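Local coordinates for periplasmic binding protein/LacI transcriptional regulator (Brachyspira murdochii, PDB 4KQC), which probably binds a sugar or related carbohydrate as the solute-binding component of an ABC transporter, at residues 118-123 with 246-251; 215-220 with 263-268. All coordinates share one frame; numbering follows the deposited sequence.

Contact 1. Residues 118-123 with 246-251; sequences AIVADK and VVMGFD
V120 and the selenomethionine M248 carry the apolar part of this contact, the two side chains lying alongside with their tips pointing opposite ways. V120 CG1 sits 3.6 Å from M248 CB, at the foot of the longer side chain, and lies 4.1 Å from its SE. The valine's two methyls are split between neighbouring strand residues: with CG1 anti to the backbone N (chi1 -180°), CG2 is left beside that N and comes to G249 O at 3.8 Å, a van der Waals contact with the peptide oxygen. M248 runs extended beyond CG toward the next helical turn, at K123. Its SE packs 3.8 Å from K123 CB, and its terminal methyl CE ends against the backbone, 3.7 Å from K123 O. K123 therefore contributes its first side-chain carbon and its carbonyl; the chain bends at chi2 (-67°) and carries the ammonium away from the strand, toward a cation-pi contact with W302. The backbone polar groups of M248 are spent within the sheet, on pairing with I209 and L211. Y210 and V269, from the strands flanking 246-250, also touch V120, so the valine rests over three strands. The axes of helical segment 118-123 and strand 246-250 run almost antiparallel (164°) and come within 9.2 Å, the usual spacing for a helix packed on a sheet. This is the alpha/beta layering of a type I periplasmic binding protein lobe, with helix 113-133 laid on one face of the central sheet.

Contact 2. Residues 215-220 with 263-268; sequences AMARGF and GIIQGS
F220 meets I264 and I265 where helix 214-223 and the turn leading into strand 267-270 come together in a Rossmann-like alpha/beta lobe of the periplasmic binding protein fold. From CB, the phenylalanine leaves the helix on the side facing the turn. Its CG is anti to the backbone N (chi1 165°), which sends the ring out from the helix toward the two isoleucines. CE2 is the ring atom that does most of the touching: I264 CG2 lies 3.7 Å from it, at the ring edge and near the ring plane, while I265 CG1 approaches the same carbon obliquely at 4.3 Å. At the end of the ring, CZ is 4.2 Å from I264 CG2, so that one methyl is set against two adjacent ring carbons. One helical turn earlier, A217 CB reaches I265 CD1 at 4.5 Å, a looser apolar contact that brings both ends of the I265 side chain's longer branch to the helix. I209 and L211 of the central sheet also touch F220, and V198 of helix 191-199 adds a further apolar neighbour. G263, just before the isoleucines, closes helix 254-261 with a Schellman motif at a phi of 82°, a value that suits glycine. Directly after G263 comes I264, whose CG2, anti to its own backbone N, is the methyl set at the edge of F220.

In the fold
Contacts 1 and 2 belong to the same lobe and the same sheet, their centres about 10 Å apart. Strands 246-250 and 267-270 are parallel neighbours in it, and backbone pairing ties the segments directly: Q266 N lies 2.8 Å from V247 O and G249 N lies 3.0 Å from G267 O, both probable hydrogen bonds. Helix 113-133 in contact 1 and helix 214-223 in contact 2 pack on opposite faces of this sheet, while helix 214-223 leads on to strand 246-250 in the chain. At the C-terminal end of that strand D251 makes a salt bridge with R157; in relatives, this end of the sheet faces the interlobe ligand cleft.

Contact 1. Residues 118-123 with 246-251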
loop_
_atom_site.group_PDB
_atom_site.type_symbol
_atom_site.label_atom_id
_atom_site.label_comp_id
_atom_site.label_asym_id
_atom_site.label_seq_id
_atom_site.Cartn_x
_atom_site.Cartn_y
_atom_site.Cartn_z
ATOM N N ALA A 118 3.921 -7.977 6.911
ATOM C CA ALA A 118 4.182 -8.972 7.916
ATOM C C ALA A 118 2.949 -9.262 8.731
ATOM O O ALA A 118 2.802 -10.397 9.177
ATOM C CB ALA A 118 5.354 -8.579 8.785
ATOM N N ILE A 119 2.061 -8.284 8.956
ATOM C CA ILE A 119 0.814 -8.542 9.690
ATOM C C ILE A 119 0.022 -9.569 8.864
ATOM O O ILE A 119 -0.544 -10.532 9.398
ATOM C CB ILE A 119 -0.039 -7.257 9.903
ATOM C CG1 ILE A 119 0.702 -6.220 10.764
ATOM C CG2 ILE A 119 -1.425 -7.652 10.399
ATOM C CD1 ILE A 119 0.063 -4.855 10.745
ATOM N N VAL A 120 -0.008 -9.367 7.545
ATOM C CA VAL A 120 -0.792 -10.244 6.704
ATOM C C VAL A 120 -0.157 -11.651 6.774
ATOM O O VAL A 120 -0.870 -12.631 6.837
ATOM C CB VAL A 120 -0.896 -9.716 5.239
ATOM C CG1 VAL A 120 -1.731 -10.663 4.381
ATOM C CG2 VAL A 120 -1.569 -8.336 5.226
ATOM N N ALA A 121 1.178 -11.753 6.768
ATOM C CA ALA A 121 1.831 -13.070 6.888
ATOM C C ALA A 121 1.451 -13.728 8.198
ATOM O O ALA A 121 1.141 -14.930 8.202
ATOM C CB ALA A 121 3.347 -12.921 6.805
ATOM N N ASP A 122 1.424 -12.955 9.255
ATOM C CA ASP A 122 1.047 -13.562 10.594
ATOM C C ASP A 122 -0.363 -14.180 10.522
ATOM O O ASP A 122 -0.591 -15.335 10.952
ATOM C CB ASP A 122 1.036 -12.513 11.718
ATOM C CG ASP A 122 2.390 -11.916 12.020
ATOM O OD1 ASP A 122 3.435 -12.541 11.805
ATOM O OD2 ASP A 122 2.404 -10.737 12.480
ATOM N N LYS A 123 -1.302 -13.436 9.965
ATOM C CA LYS A 123 -2.680 -13.895 9.841
ATOM C C LYS A 123 -2.785 -15.074 8.883
ATOM O O LYS A 123 -3.582 -16.004 9.124
ATOM C CB LYS A 123 -3.570 -12.742 9.360
ATOM C CG LYS A 123 -3.662 -11.577 10.297
ATOM C CD LYS A 123 -4.370 -11.947 11.576
ATOM C CE LYS A 123 -4.392 -10.676 12.432
ATOM N NZ LYS A 123 -5.088 -10.937 13.711
ATOM N N VAL A 246 -7.819 -19.023 1.187
ATOM C CA VAL A 246 -7.575 -17.955 2.162
ATOM C C VAL A 246 -6.922 -16.794 1.452
ATOM O O VAL A 246 -5.785 -16.884 1.048
ATOM C CB VAL A 246 -6.688 -18.404 3.343
ATOM C CG1 VAL A 246 -6.501 -17.259 4.331
ATOM C CG2 VAL A 246 -7.333 -19.625 4.017
ATOM N N VAL A 247 -7.691 -15.737 1.299
ATOM C CA VAL A 247 -7.263 -14.582 0.524
ATOM C C VAL A 247 -7.228 -13.354 1.437
ATOM O O VAL A 247 -8.184 -13.108 2.171
ATOM C CB VAL A 247 -8.199 -14.368 -0.676
ATOM C CG1 VAL A 247 -7.750 -13.167 -1.509
ATOM C CG2 VAL A 247 -8.322 -15.638 -1.530
HETATM N N MSE A 248 -6.133 -12.616 1.420
HETATM C CA MSE A 248 -5.932 -11.427 2.290
HETATM C C MSE A 248 -5.363 -10.313 1.436
HETATM O O MSE A 248 -4.509 -10.586 0.602
HETATM C CB MSE A 248 -5.023 -11.775 3.496
HETATM C CG MSE A 248 -5.755 -12.810 4.362
HETATM SE SE MSE A 248 -4.481 -13.410 5.714
HETATM C CE MSE A 248 -5.822 -14.501 6.636
ATOM N N GLY A 249 -5.708 -9.075 1.772
ATOM C CA GLY A 249 -5.279 -7.929 0.998
ATOM C C GLY A 249 -4.632 -6.798 1.753
ATOM O O GLY A 249 -4.183 -6.915 2.867
ATOM N N PHE A 250 -4.651 -5.664 1.109
ATOM C CA PHE A 250 -3.955 -4.460 1.539
ATOM C C PHE A 250 -4.761 -3.256 1.004
ATOM O O PHE A 250 -5.344 -3.272 -0.129
ATOM C CB PHE A 250 -2.574 -4.483 0.903
ATOM C CG PHE A 250 -1.499 -3.764 1.650
ATOM C CD1 PHE A 250 -1.601 -2.396 1.939
ATOM C CD2 PHE A 250 -0.391 -4.462 2.054
ATOM C CE1 PHE A 250 -0.573 -1.761 2.637
ATOM C CE2 PHE A 250 0.631 -3.841 2.745
ATOM C CZ PHE A 250 0.516 -2.461 3.035
ATOM N N ASP A 251 -4.838 -2.210 1.823
ATOM C CA ASP A 251 -5.639 -1.028 1.547
ATOM C C ASP A 251 -7.143 -1.358 1.523
ATOM O O ASP A 251 -7.525 -2.286 2.225
ATOM C CB ASP A 251 -5.133 -0.328 0.272
ATOM C CG ASP A 251 -3.747 0.293 0.464
ATOM O OD1 ASP A 251 -3.499 0.829 1.546
ATOM O OD2 ASP A 251 -2.912 0.268 -0.501
#

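Contact 2. Residues 215-220 with 263-268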
loop_
_atom_site.group_PDB
_atom_site.type_symbol
_atom_site.label_atom_id
_atom_site.label_comp_id
_atom_site.label_asym_id
_atom_site.label_seq_id
_atom_site.Cartn_x
_atom_site.Cartn_y
_atom_site.Cartn_z
ATOM N N ALA A 215 -5.466 -2.693 -6.516
ATOM C CA ALA A 215 -5.550 -3.109 -7.896
ATOM C C ALA A 215 -5.472 -4.620 -7.958
ATOM O O ALA A 215 -6.184 -5.230 -8.712
ATOM C CB ALA A 215 -4.412 -2.510 -8.689
HETATM N N MSE A 216 -4.585 -5.233 -7.173
HETATM C CA MSE A 216 -4.560 -6.687 -7.104
HETATM C C MSE A 216 -5.880 -7.262 -6.682
HETATM O O MSE A 216 -6.324 -8.277 -7.248
HETATM C CB MSE A 216 -3.451 -7.209 -6.192
HETATM C CG MSE A 216 -2.006 -6.811 -6.418
HETATM SE SE MSE A 216 -1.347 -7.225 -8.220
HETATM C CE MSE A 216 -1.550 -5.447 -9.054
ATOM N N ALA A 217 -6.491 -6.676 -5.650
ATOM C CA ALA A 217 -7.801 -7.153 -5.173
ATOM C C ALA A 217 -8.868 -7.022 -6.256
ATOM O O ALA A 217 -9.629 -7.962 -6.487
ATOM C CB ALA A 217 -8.199 -6.411 -3.941
ATOM N N ARG A 218 -8.893 -5.900 -6.965
ATOM C CA ARG A 218 -9.870 -5.775 -8.085
ATOM C C ARG A 218 -9.689 -6.850 -9.136
ATOM O O ARG A 218 -10.653 -7.415 -9.584
ATOM C CB ARG A 218 -9.806 -4.398 -8.762
ATOM C CG ARG A 218 -10.457 -3.245 -8.049
ATOM C CD ARG A 218 -10.803 -2.131 -9.081
ATOM N NE ARG A 218 -9.647 -1.713 -9.882
ATOM C CZ ARG A 218 -8.612 -0.984 -9.437
ATOM N NH1 ARG A 218 -8.548 -0.522 -8.183
ATOM N NH2 ARG A 218 -7.629 -0.673 -10.272
ATOM N N GLY A 219 -8.460 -7.107 -9.585
ATOM C CA GLY A 219 -8.179 -8.139 -10.544
ATOM C C GLY A 219 -8.569 -9.488 -10.054
ATOM O O GLY A 219 -9.124 -10.318 -10.774
ATOM N N PHE A 220 -8.294 -9.754 -8.764
ATOM C CA PHE A 220 -8.717 -11.021 -8.192
ATOM C C PHE A 220 -10.249 -11.205 -8.243
ATOM O O PHE A 220 -10.727 -12.335 -8.534
ATOM C CB PHE A 220 -8.191 -11.102 -6.756
ATOM C CG PHE A 220 -8.823 -12.169 -5.925
ATOM C CD1 PHE A 220 -8.406 -13.495 -6.010
ATOM C CD2 PHE A 220 -9.881 -11.852 -5.081
ATOM C CE1 PHE A 220 -9.011 -14.468 -5.221
ATOM C CE2 PHE A 220 -10.495 -12.855 -4.319
ATOM C CZ PHE A 220 -10.040 -14.137 -4.412
ATOM N N GLY A 263 -17.223 -12.357 2.605
ATOM C CA GLY A 263 -16.457 -13.528 2.939
ATOM C C GLY A 263 -15.504 -14.097 1.897
ATOM O O GLY A 263 -14.957 -15.187 2.072
ATOM N N ILE A 264 -15.323 -13.368 0.773
ATOM C CA ILE A 264 -14.396 -13.744 -0.269
ATOM C C ILE A 264 -12.926 -13.454 0.145
ATOM O O ILE A 264 -12.054 -14.235 -0.113
ATOM C CB ILE A 264 -14.753 -13.024 -1.602
ATOM C CG1 ILE A 264 -16.201 -13.366 -2.022
ATOM C CG2 ILE A 264 -13.756 -13.412 -2.690
ATOM C CD1 ILE A 264 -16.790 -12.386 -2.984
ATOM N N ILE A 265 -12.730 -12.342 0.844
ATOM C CA ILE A 265 -11.415 -11.948 1.331
ATOM C C ILE A 265 -11.521 -11.982 2.846
ATOM O O ILE A 265 -12.470 -11.412 3.410
ATOM C CB ILE A 265 -11.017 -10.529 0.787
ATOM C CG1 ILE A 265 -10.858 -10.583 -0.717
ATOM C CG2 ILE A 265 -9.783 -10.008 1.491
ATOM C CD1 ILE A 265 -10.566 -9.234 -1.363
ATOM N N GLN A 266 -10.589 -12.669 3.511
ATOM C CA GLN A 266 -10.682 -12.881 4.954
ATOM C C GLN A 266 -10.376 -11.616 5.726
ATOM O O GLN A 266 -10.917 -11.405 6.804
ATOM C CB GLN A 266 -9.791 -14.039 5.424
ATOM C CG GLN A 266 -10.172 -15.393 4.846
ATOM C CD GLN A 266 -11.698 -15.592 4.819
ATOM O OE1 GLN A 266 -12.358 -15.594 3.747
ATOM N NE2 GLN A 266 -12.279 -15.677 6.016
ATOM N N GLY A 267 -9.525 -10.754 5.186
ATOM C CA GLY A 267 -9.126 -9.554 5.914
ATOM C C GLY A 267 -8.038 -8.886 5.104
ATOM O O GLY A 267 -7.473 -9.527 4.176
ATOM N N SER A 268 -7.724 -7.679 5.499
ATOM C CA SER A 268 -6.676 -6.884 4.874
ATOM C C SER A 268 -6.044 -5.950 5.846
ATOM O O SER A 268 -6.531 -5.744 6.978
ATOM C CB SER A 268 -7.269 -6.061 3.704
ATOM O OG SER A 268 -7.680 -6.896 2.620
#